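Local coordinates for putative fimbrial subunit (Corynebacterium diphtheriae, PDB 4HSQ), which probably polymerises as the major pilin into the shaft of cell-surface pili used in adhesion, this chain being its second and third domains, with a calcium ion bound in the third, at residues Q15-A20 with T144-L149; L170-S175 with L179-L184. All coordinates share one frame; numbering follows the deposited sequence.

Contact 1: Q15-A20 with T144-L149; sequences QNIQDA and TYHGKL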
# COMPACT_ATOMS: atom_id res chain seq x y z
N GLN A 15 -5.43 2.84 -0.23
CA GLN A 15 -5.38 1.42 0.14
C GLN A 15 -4.47 1.29 1.35
O GLN A 15 -3.29 1.62 1.28
CB GLN A 15 -4.90 0.56 -1.05
CG GLN A 15 -5.80 0.69 -2.32
CD GLN A 15 -7.28 0.66 -1.95
OE1 GLN A 15 -7.77 -0.29 -1.36
NE2 GLN A 15 -8.00 1.74 -2.18
N ASN A 16 -5.03 0.83 2.47
CA ASN A 16 -4.26 0.72 3.70
C ASN A 16 -3.60 -0.68 3.82
O ASN A 16 -3.56 -1.43 2.84
CB ASN A 16 -5.19 1.06 4.88
CG ASN A 16 -5.69 2.50 4.76
OD1 ASN A 16 -4.92 3.44 4.53
ND2 ASN A 16 -6.97 2.71 4.88
N ILE A 17 -3.03 -1.00 4.97
CA ILE A 17 -2.42 -2.32 5.13
C ILE A 17 -3.51 -3.40 4.93
O ILE A 17 -4.62 -3.23 5.43
CB ILE A 17 -1.72 -2.43 6.51
CG1 ILE A 17 -0.45 -1.55 6.60
CG2 ILE A 17 -1.49 -3.88 6.97
CD1 ILE A 17 0.51 -1.62 5.55
N GLN A 18 -3.18 -4.45 4.16
CA GLN A 18 -4.02 -5.61 3.84
C GLN A 18 -5.15 -5.27 2.83
O GLN A 18 -5.99 -6.11 2.53
CB GLN A 18 -4.55 -6.31 5.11
CG GLN A 18 -3.42 -7.07 5.86
CD GLN A 18 -2.88 -8.28 5.09
OE1 GLN A 18 -3.33 -8.60 3.99
NE2 GLN A 18 -1.94 -9.02 5.66
N ASP A 19 -5.14 -4.05 2.28
CA ASP A 19 -6.03 -3.66 1.19
C ASP A 19 -5.31 -3.98 -0.10
O ASP A 19 -4.13 -3.63 -0.26
CB ASP A 19 -6.41 -2.18 1.25
CG ASP A 19 -7.34 -1.81 2.38
OD1 ASP A 19 -8.15 -2.68 2.80
OD2 ASP A 19 -7.30 -0.64 2.82
N ALA A 20 -6.00 -4.64 -1.03
CA ALA A 20 -5.37 -4.99 -2.31
C ALA A 20 -5.04 -3.75 -3.13
O ALA A 20 -5.84 -2.81 -3.20
CB ALA A 20 -6.30 -5.88 -3.12
N THR A 144 5.54 3.30 -2.45
CA THR A 144 4.26 3.34 -1.72
C THR A 144 4.59 3.54 -0.26
O THR A 144 5.41 2.80 0.28
CB THR A 144 3.50 2.01 -1.94
OG1 THR A 144 3.30 1.84 -3.34
CG2 THR A 144 2.17 1.98 -1.20
N TYR A 145 3.91 4.48 0.40
CA TYR A 145 4.19 4.77 1.81
C TYR A 145 3.01 4.48 2.72
O TYR A 145 1.89 4.92 2.45
CB TYR A 145 4.54 6.25 2.00
CG TYR A 145 5.78 6.73 1.29
CD1 TYR A 145 7.01 6.79 1.94
CD2 TYR A 145 5.73 7.13 -0.05
CE1 TYR A 145 8.15 7.31 1.31
CE2 TYR A 145 6.86 7.66 -0.69
CZ TYR A 145 8.06 7.73 -0.01
OH TYR A 145 9.17 8.22 -0.66
N HIS A 146 3.30 3.81 3.83
CA HIS A 146 2.32 3.52 4.88
C HIS A 146 2.95 3.81 6.19
O HIS A 146 4.14 3.59 6.34
CB HIS A 146 1.82 2.06 4.84
CG HIS A 146 0.92 1.74 3.69
ND1 HIS A 146 1.43 1.45 2.44
CD2 HIS A 146 -0.44 1.64 3.64
CE1 HIS A 146 0.38 1.20 1.67
NE2 HIS A 146 -0.77 1.30 2.35
N GLY A 147 2.14 4.18 7.18
CA GLY A 147 2.68 4.43 8.52
C GLY A 147 1.77 3.86 9.57
O GLY A 147 0.63 3.49 9.30
N LYS A 148 2.30 3.75 10.78
CA LYS A 148 1.48 3.28 11.91
C LYS A 148 0.83 4.46 12.61
O LYS A 148 1.41 5.53 12.70
CB LYS A 148 2.34 2.52 12.89
CG LYS A 148 2.89 1.25 12.29
CD LYS A 148 3.40 0.32 13.39
CE LYS A 148 4.82 -0.11 13.16
NZ LYS A 148 5.36 -0.82 14.35
N LEU A 149 -0.38 4.25 13.13
CA LEU A 149 -1.09 5.26 13.87
C LEU A 149 -1.28 4.73 15.29
O LEU A 149 -2.05 3.80 15.50
CB LEU A 149 -2.42 5.66 13.21
CG LEU A 149 -3.28 6.65 14.04
CD1 LEU A 149 -2.52 7.98 14.27
CD2 LEU A 149 -4.62 6.88 13.40
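The imidazole of His146 carries Ile17 over one face, with Ile17 CD1 4.2 Å from the ring centroid in a CH-pi contact, and meets the backbone of Gln15 and Asn16 along its edge. At that edge His146 NE2 donates a hydrogen bond to Gln15 O at 2.8 Å. The carbonyl receives it in its own plane, although the acceptor sits 15° out of the imidazole plane. His206 adds an edge-to-face ring contact from strand 199-206.

Ile17 reaches the ring through its longer branch: CG1 lies beside the backbone N, anti to the carbonyl carbon (chi1 -70°), and the next torsion turns Ile17 CD1 to 3.9 Å from His146 CG. The loop that offers these groups is a type II beta turn from Asn16 to Asp19, closed by Asp19 N to Asn16 O at 3.1 Å. Asp19 OD2 accepts from Asn16 N at 2.7 Å, on the anti side of the carboxylate, so the last residue of the turn is tied to the first by both its backbone N and its carboxylate. Asn16 OD1 is held in turn by His206 N. The buried contact is consistent with an interdomain junction, in which a turn of the Sgo0707 N2-type domain docks beside the strand that probably leads into the prealbumin-like one.

Contact 2: L170-S175 with L179-L184; sequences LYQCTS and LGKGPL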
# COMPACT_ATOMS: atom_id res chain seq x y z
N LEU A 170 -12.23 4.70 12.71
CA LEU A 170 -11.39 5.48 11.83
C LEU A 170 -12.14 5.84 10.58
O LEU A 170 -12.83 4.99 9.98
CB LEU A 170 -10.17 4.63 11.44
CG LEU A 170 -9.15 5.32 10.54
CD1 LEU A 170 -8.34 6.36 11.32
CD2 LEU A 170 -8.22 4.29 9.93
N TYR A 171 -11.96 7.07 10.13
CA TYR A 171 -12.60 7.57 8.93
C TYR A 171 -11.64 8.32 8.07
O TYR A 171 -10.68 8.88 8.58
CB TYR A 171 -13.72 8.58 9.34
CG TYR A 171 -14.92 7.96 10.01
CD1 TYR A 171 -16.10 7.73 9.31
CD2 TYR A 171 -14.92 7.68 11.38
CE1 TYR A 171 -17.22 7.17 9.93
CE2 TYR A 171 -16.02 7.08 12.00
CZ TYR A 171 -17.17 6.84 11.27
OH TYR A 171 -18.28 6.31 11.89
N GLN A 172 -11.95 8.42 6.78
CA GLN A 172 -11.32 9.39 5.89
C GLN A 172 -12.09 10.67 6.18
O GLN A 172 -13.29 10.59 6.48
CB GLN A 172 -11.45 8.98 4.42
CG GLN A 172 -10.67 7.73 4.03
CD GLN A 172 -10.98 7.21 2.65
OE1 GLN A 172 -11.71 7.81 1.85
NE2 GLN A 172 -10.44 6.06 2.34
N CYS A 173 -11.46 11.84 6.12
CA CYS A 173 -12.22 13.07 6.37
C CYS A 173 -11.56 14.24 5.67
O CYS A 173 -10.37 14.18 5.39
CB CYS A 173 -12.35 13.35 7.87
SG CYS A 173 -10.77 13.63 8.73
N THR A 174 -12.30 15.32 5.44
CA THR A 174 -11.63 16.53 4.94
C THR A 174 -11.26 17.36 6.16
O THR A 174 -10.27 18.07 6.14
CB THR A 174 -12.42 17.30 3.87
OG1 THR A 174 -13.76 17.44 4.29
CG2 THR A 174 -12.36 16.62 2.51
N SER A 175 -12.03 17.20 7.27
CA SER A 175 -11.79 17.87 8.57
C SER A 175 -12.50 17.08 9.67
O SER A 175 -13.36 16.25 9.37
CB SER A 175 -12.27 19.32 8.54
OG SER A 175 -13.66 19.43 8.86
N LEU A 179 -16.87 14.29 8.28
CA LEU A 179 -16.40 12.92 8.08
C LEU A 179 -16.70 12.43 6.68
O LEU A 179 -17.75 12.78 6.11
CB LEU A 179 -17.05 11.95 9.10
CG LEU A 179 -16.67 12.16 10.57
CD1 LEU A 179 -17.35 11.12 11.45
CD2 LEU A 179 -15.15 12.10 10.77
N GLY A 180 -15.77 11.66 6.15
CA GLY A 180 -15.86 11.04 4.84
C GLY A 180 -16.13 9.56 5.01
O GLY A 180 -16.87 9.16 5.91
N LYS A 181 -15.48 8.75 4.19
CA LYS A 181 -15.68 7.29 4.17
C LYS A 181 -15.28 6.62 5.49
O LYS A 181 -14.21 6.90 6.03
CB LYS A 181 -14.85 6.70 3.04
CG LYS A 181 -15.17 5.25 2.72
CD LYS A 181 -14.27 4.71 1.59
CE LYS A 181 -14.74 5.13 0.21
NZ LYS A 181 -13.93 4.49 -0.87
N GLY A 182 -16.15 5.73 5.97
CA GLY A 182 -15.90 4.99 7.20
C GLY A 182 -17.17 4.52 7.89
O GLY A 182 -18.27 4.84 7.45
N PRO A 183 -17.06 3.78 9.02
CA PRO A 183 -15.81 3.37 9.69
C PRO A 183 -15.00 2.41 8.82
O PRO A 183 -15.54 1.46 8.23
CB PRO A 183 -16.31 2.73 11.00
CG PRO A 183 -17.71 2.27 10.67
CD PRO A 183 -18.25 3.30 9.74
N LEU A 184 -13.72 2.73 8.66
CA LEU A 184 -12.80 1.96 7.83
C LEU A 184 -12.37 0.65 8.47
O LEU A 184 -12.13 0.60 9.67
CB LEU A 184 -11.54 2.80 7.55
CG LEU A 184 -11.71 4.10 6.74
CD1 LEU A 184 -10.38 4.82 6.60
CD2 LEU A 184 -12.29 3.81 5.36
O HOH W 1 -13.18 2.14 11.83
O HOH W 2 -13.92 9.97 2.10
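The ring of Tyr171 lies between Leu179 and Pro183. Starting at the tyrosine CB, Leu179 CD2 lies 4.1 Å from Tyr171 CB and Lys181 O is close by. CG is anti to the carbonyl carbon (chi1 -70°), and from there the ring runs out alongside the backbone of the 179-184 loop. CD1 passes Gly182 CA, Tyr171 CE1 comes within 3.3 Å of Gly182 C, and CZ and OH lie near the proline ring, Tyr171 OH at 3.7 Å from Pro183 CD. Leu179 CD1 sits 4.0 Å above the centre of one face of the Tyr171 ring; Pro183 CA covers the opposite face toward its rim. The hydroxyl is hydrogen-bonded to Glu169 OE1. Gly182, which has no side chain, brings its backbone against the ring, and the peptide before Pro183 is cis.

Three backbone hydrogen bonds join the segments: Leu184 N to Leu170 O (2.8 Å, almost straight at 177°), Gln172 N to Lys181 O, and Gly180 N to Gln172 O. Leu184 CD1 packs on Leu170 CD2 at 4.0 Å, and Gln172 runs beside Lys181, where a water links Gln172 OE1 to Lys181 N. Cys173, disulfide-bonded to Cys224, fixes the strand to strand 222-229. The loop is thus secured by main-chain hydrogen bonds and by aliphatic groups on both faces of one aromatic ring, without any salt bridge between the segments.

In the fold
Contact 1 is buried near the middle of the chain and joins segments whose nearest ends are 124 positions apart, whereas contact 2 lies farther out, is only partly buried and folds a short loop back on the strand just before it. Between the segments of contact 1 there is one hydrogen bond, from a side chain to a carbonyl, and one CH-pi contact, while the local hairpin-like return of contact 2 has three backbone bonds, bridging waters and a sandwiched tyrosine, and buries about four times the area. Strands 142-155 and 167-173 are consecutive in the chain, and the two contacts, with centres about 15 Å apart, meet where Leu149 CD2 packs on Leu170 CD1 at 4.3 Å.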